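Local coordinates for RagA protein (Porphyromonas gingivalis, PDB 6SLN), which probably imports nutrients, thought to be peptides, across the bacterial outer membrane as a TonB-dependent receptor, at residues 358-361 and 362-365; 166-169 and 170-173; 149-152 and 153-156. One frame throughout, in Å; residues are numbered along the deposited sequence.

Three local contacts of one receptor illustrate how a side-chain oxygen can help to shape a bend or start a helix, and how the surroundings differ with place. Interaction 1 (358-361 with 362-365) closes a hairpin of the barrel, far from the chain centre, and mixes aromatic, guanidinium and apolar contacts beside lipid, detergent and a second subunit. Interactions 2 and 3 both belong to the plug, with nearest atoms about 10 Å apart. In 166-173 a serine caps a short helix beside apolar contacts of a threonine, a leucine and two valines, whereas 149-156 is a coil held by a serine and bonded to residues of the barrel. All three are partly buried; interaction 1 shares no element with the other two.

Interaction 1. Residues 358-361 and 362-365; sequences RINE and WLKV
N360 lays its side-chain amide over the indole of W362, and this overlap marks the bend of the chain. OD1 of N360 stands 3.2 Å above one face of the ring, displaced toward the rim, and the amide plane leans only 26° from that of the indole. ND2 of N360 continues along the same ring and meets CZ2 of W362 at 3.7 Å. CB of L363 borders on OD1 of N360 as well, at 3.3 Å.

Farther from the turn, the guanidinium of R358 folds over K364: CB of K364 lies over one of its faces, 3.3 Å from NH2 of R358, and the two side chains cross at roughly a right angle. R358 reaches this place because its CG starts anti to the backbone N (chi1 -177°) and the chain then bends at chi2 and chi3. The like-charged ends, NH2 of R358 and NZ of K364, remain 4.7 Å apart, and the salt bridge from K364 to E356 probably eases their proximity. A third contact is apolar, where CD1 of I359 lies crosswise to V365, 3.4 Å from its CG2.

Backbone bonds set the frame for these side chains. I359 N donates to L363 O at 3.1 Å, and a weak bond runs from L363 N to N360 O. A further weak bond, from W362 N to N360 OD1, gives the bend some Asx-turn character. Further out, a second copy of the protein packs its Y327 on I359 and its V948 on W362.

The whole is a type I beta turn from N360 to L363 that closes the antiparallel hairpin 345-360/363-377, consistent with one of the short periplasmic turns of a TonB-dependent receptor barrel.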
# COMPACT_ATOMS: atom_id res chain seq x y z
N ARG A 358 12.66 43.31 -1.38
CA ARG A 358 11.79 44.48 -1.33
C ARG A 358 11.40 44.83 -2.76
O ARG A 358 12.24 45.28 -3.55
CB ARG A 358 12.48 45.65 -0.63
CG ARG A 358 11.60 46.87 -0.48
CD ARG A 358 11.93 47.68 0.75
NE ARG A 358 11.72 46.92 1.99
CZ ARG A 358 10.53 46.72 2.57
NH1 ARG A 358 9.42 47.21 2.03
NH2 ARG A 358 10.47 46.01 3.70
N ILE A 359 10.13 44.61 -3.10
CA ILE A 359 9.66 44.83 -4.46
C ILE A 359 9.40 46.30 -4.70
O ILE A 359 9.89 46.88 -5.68
CB ILE A 359 8.39 43.99 -4.71
CG1 ILE A 359 8.74 42.51 -4.74
CG2 ILE A 359 7.73 44.40 -5.98
CD1 ILE A 359 8.77 41.88 -3.39
N ASN A 360 8.64 46.94 -3.82
CA ASN A 360 8.43 48.38 -3.88
C ASN A 360 8.49 48.92 -2.46
O ASN A 360 8.78 48.20 -1.51
CB ASN A 360 7.12 48.73 -4.60
CG ASN A 360 5.99 47.81 -4.23
OD1 ASN A 360 5.75 47.56 -3.05
ND2 ASN A 360 5.28 47.30 -5.24
N GLU A 361 8.20 50.21 -2.32
CA GLU A 361 8.30 50.86 -1.02
C GLU A 361 7.41 50.20 0.03
O GLU A 361 7.76 50.19 1.21
CB GLU A 361 7.97 52.34 -1.16
CG GLU A 361 8.74 53.03 -2.27
CD GLU A 361 8.52 54.53 -2.29
OE1 GLU A 361 8.95 55.19 -3.27
OE2 GLU A 361 7.92 55.06 -1.32
N TRP A 362 6.28 49.61 -0.37
CA TRP A 362 5.29 49.12 0.58
C TRP A 362 5.22 47.60 0.70
O TRP A 362 4.45 47.09 1.52
CB TRP A 362 3.90 49.67 0.24
CG TRP A 362 3.45 49.42 -1.18
CD1 TRP A 362 3.62 50.26 -2.25
CD2 TRP A 362 2.74 48.27 -1.68
NE1 TRP A 362 3.06 49.70 -3.38
CE2 TRP A 362 2.52 48.48 -3.06
CE3 TRP A 362 2.28 47.09 -1.09
CZ2 TRP A 362 1.86 47.55 -3.85
CZ3 TRP A 362 1.62 46.17 -1.88
CH2 TRP A 362 1.42 46.40 -3.25
N LEU A 363 5.99 46.85 -0.08
CA LEU A 363 5.87 45.40 -0.08
C LEU A 363 7.25 44.75 -0.05
O LEU A 363 8.15 45.15 -0.80
CB LEU A 363 5.08 44.89 -1.30
CG LEU A 363 5.08 43.38 -1.55
CD1 LEU A 363 4.32 42.65 -0.44
CD2 LEU A 363 4.50 43.03 -2.92
N LYS A 364 7.40 43.74 0.80
CA LYS A 364 8.59 42.91 0.84
C LYS A 364 8.14 41.46 0.94
O LYS A 364 7.30 41.15 1.80
CB LYS A 364 9.48 43.29 2.03
CG LYS A 364 10.75 42.48 2.18
CD LYS A 364 11.07 42.20 3.65
CE LYS A 364 12.29 42.98 4.14
NZ LYS A 364 12.92 42.33 5.33
N VAL A 365 8.65 40.59 0.07
CA VAL A 365 8.26 39.18 0.08
C VAL A 365 9.49 38.29 0.27
O VAL A 365 10.64 38.75 0.22
CB VAL A 365 7.49 38.78 -1.19
CG1 VAL A 365 6.40 39.77 -1.50
CG2 VAL A 365 8.45 38.63 -2.37

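Interaction 2. Residues 166-169 and 170-173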
# COMPACT_ATOMS: atom_id res chain seq x y z
N GLN A 166 6.12 25.80 12.76
CA GLN A 166 6.15 24.60 13.58
C GLN A 166 6.66 23.43 12.75
O GLN A 166 6.02 23.02 11.78
CB GLN A 166 4.76 24.29 14.12
CG GLN A 166 4.25 25.24 15.16
CD GLN A 166 3.06 24.68 15.90
OE1 GLN A 166 2.88 23.45 15.96
NE2 GLN A 166 2.24 25.56 16.48
N THR A 167 7.83 22.92 13.12
CA THR A 167 8.47 21.82 12.42
C THR A 167 8.68 20.65 13.37
O THR A 167 9.08 20.85 14.52
CB THR A 167 9.81 22.26 11.85
OG1 THR A 167 9.60 23.38 10.96
CG2 THR A 167 10.47 21.13 11.10
N SER A 168 8.40 19.44 12.89
CA SER A 168 8.75 18.24 13.65
C SER A 168 10.26 18.15 13.79
O SER A 168 11.01 18.67 12.96
CB SER A 168 8.23 16.98 12.97
OG SER A 168 9.20 16.42 12.10
N LEU A 169 10.72 17.46 14.84
CA LEU A 169 12.16 17.29 14.98
C LEU A 169 12.71 16.38 13.90
O LEU A 169 13.85 16.57 13.45
CB LEU A 169 12.53 16.77 16.38
CG LEU A 169 13.18 17.81 17.31
CD1 LEU A 169 13.99 17.19 18.45
CD2 LEU A 169 14.03 18.82 16.55
N ASP A 170 11.93 15.39 13.45
CA ASP A 170 12.38 14.57 12.33
C ASP A 170 12.59 15.41 11.08
O ASP A 170 13.59 15.25 10.37
CB ASP A 170 11.37 13.45 12.05
CG ASP A 170 11.21 12.49 13.22
OD1 ASP A 170 12.23 12.13 13.84
OD2 ASP A 170 10.06 12.10 13.50
N VAL A 171 11.67 16.33 10.80
CA VAL A 171 11.83 17.19 9.63
C VAL A 171 13.01 18.13 9.86
O VAL A 171 13.68 18.55 8.91
CB VAL A 171 10.50 17.94 9.35
CG1 VAL A 171 10.67 19.04 8.31
CG2 VAL A 171 9.40 16.97 8.89
N VAL A 172 13.30 18.46 11.12
CA VAL A 172 14.48 19.27 11.42
C VAL A 172 15.76 18.50 11.10
O VAL A 172 16.72 19.08 10.58
CB VAL A 172 14.46 19.75 12.89
CG1 VAL A 172 15.80 20.35 13.26
CG2 VAL A 172 13.37 20.76 13.10
N ALA A 173 15.79 17.19 11.39
CA ALA A 173 16.92 16.35 10.99
C ALA A 173 17.12 16.29 9.47
O ALA A 173 18.25 16.05 9.01
CB ALA A 173 16.75 14.94 11.55
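S168 reaches forward to V171, and the polar part of this contact is a classic helix cap. OG of S168 accepts the backbone N-H of V171 at 2.8 Å in a nearly straight bond, 166° at the hydrogen. S168 thus occupies the N-cap position of helix 169-173, and its hydroxyl oxygen takes up an amide of the first turn, for which the helix itself offers no earlier carbonyl.

Regular helical bonding begins at once behind the cap. V172 N donates to S168 O at 2.9 Å, and A173 N to L169 O at the same 2.9 Å. One serine therefore grips the first turn twice, through its side chain and through its carbonyl.

The apolar contacts gather on T167 and L169. CG2 of T167 fits between the two valines, 3.5 Å from CG1 of V171 and 3.5 Å from CG2 of V172. It gets there because chi1 of -58° sets this methyl anti to the backbone N, while OG1 turns back beside that N and bonds to M165 O. From further along the chain L169 bends its CD2 to CB of V172, 3.8 Å away, the two side chains crossing at a slant. Beyond the segments, V172 also packs on V162 and I118 of the plug, whereas V171 faces Q441, N443, D465 and T467 on barrel strands 435-450 and 456-475.

S168 thus supplies the polar hold and T167 beside it an apolar one, and V171 receives both. A hydroxyl oxygen fixes the start of the helix, and the methyl of the preceding threonine touches both valines, so that the short helix is tied to the chain leading into it while V171 meets the barrel wall.

Interaction 3. Residues 149-152 and 153-156; sequences TGSL and GASS
S151 meets the peptide joining L152 to G153, and peptides are the flat groups that matter here, since no side chain of 149-156 is planar. The serine oxygen comes to the N-H of that peptide: G153 N donates to S151 OG at 2.9 Å, with 161° at the hydrogen. The next amide is close too, A154 N standing 3.0 Å from S151 OG. The chi1 of 161° puts OG anti to the backbone N of S151 and beside its carbonyl carbon, on the side where the next two amides arrive. CB of A154 packs alongside, 3.6 Å from OG of S151.

The far ends of the bend approach each other through T149 and S156. CG2 of T149 lies next to OG of S156, at 3.1 Å, and G150 N is 3.7 Å from the same oxygen. OG1 of T149 points elsewhere, to a hydrogen bond with E145.

Several polar atoms of the coil have partners on the barrel. S151 OG has a second partner in E678, which probably helps to position the oxygen that holds the turn. G150 O is bonded to T707, and the backbone of A154 is hydrogen-bonded to that of L711 on strand 696-715. L152 directs its side chain to M710 and I712 of that strand.

The bond from a serine oxygen to the amide two residues ahead defines an ST turn, here placed in the coil between strands 143-146 and 159-162, where the plug domain of a TonB-dependent receptor rests against the inside of its barrel.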
# COMPACT_ATOMS: atom_id res chain seq x y z
N THR A 149 10.19 18.96 33.87
CA THR A 149 9.06 18.29 33.23
C THR A 149 7.79 18.98 33.69
O THR A 149 7.51 19.02 34.89
CB THR A 149 9.00 16.81 33.59
OG1 THR A 149 10.23 16.17 33.26
CG2 THR A 149 7.88 16.11 32.83
N GLY A 150 7.03 19.53 32.75
CA GLY A 150 5.84 20.23 33.18
C GLY A 150 4.61 19.37 33.37
O GLY A 150 3.56 19.91 33.73
N SER A 151 4.69 18.06 33.14
CA SER A 151 3.45 17.29 33.15
C SER A 151 3.76 15.81 33.32
O SER A 151 4.78 15.32 32.83
CB SER A 151 2.64 17.52 31.88
OG SER A 151 1.68 16.50 31.65
N LEU A 152 2.88 15.11 34.01
CA LEU A 152 2.98 13.66 34.16
C LEU A 152 2.37 12.89 32.98
O LEU A 152 2.29 11.66 33.04
CB LEU A 152 2.32 13.23 35.47
CG LEU A 152 2.82 13.93 36.73
CD1 LEU A 152 2.24 13.21 37.92
CD2 LEU A 152 4.32 13.90 36.79
N GLY A 153 1.93 13.58 31.92
CA GLY A 153 1.30 12.94 30.79
C GLY A 153 1.60 13.60 29.46
O GLY A 153 2.32 13.05 28.62
N ALA A 154 1.04 14.79 29.26
CA ALA A 154 1.35 15.59 28.08
C ALA A 154 2.85 15.72 27.91
O ALA A 154 3.60 15.84 28.88
CB ALA A 154 0.70 16.97 28.21
N SER A 155 3.30 15.66 26.66
CA SER A 155 4.71 15.83 26.36
C SER A 155 5.26 17.12 26.95
O SER A 155 4.55 18.13 27.07
CB SER A 155 4.93 15.83 24.86
OG SER A 155 6.07 16.61 24.56
N SER A 156 6.55 17.09 27.30
CA SER A 156 7.30 18.25 27.75
C SER A 156 8.21 18.80 26.67
O SER A 156 9.01 19.70 26.94
CB SER A 156 8.11 17.93 29.01
OG SER A 156 7.33 17.20 29.95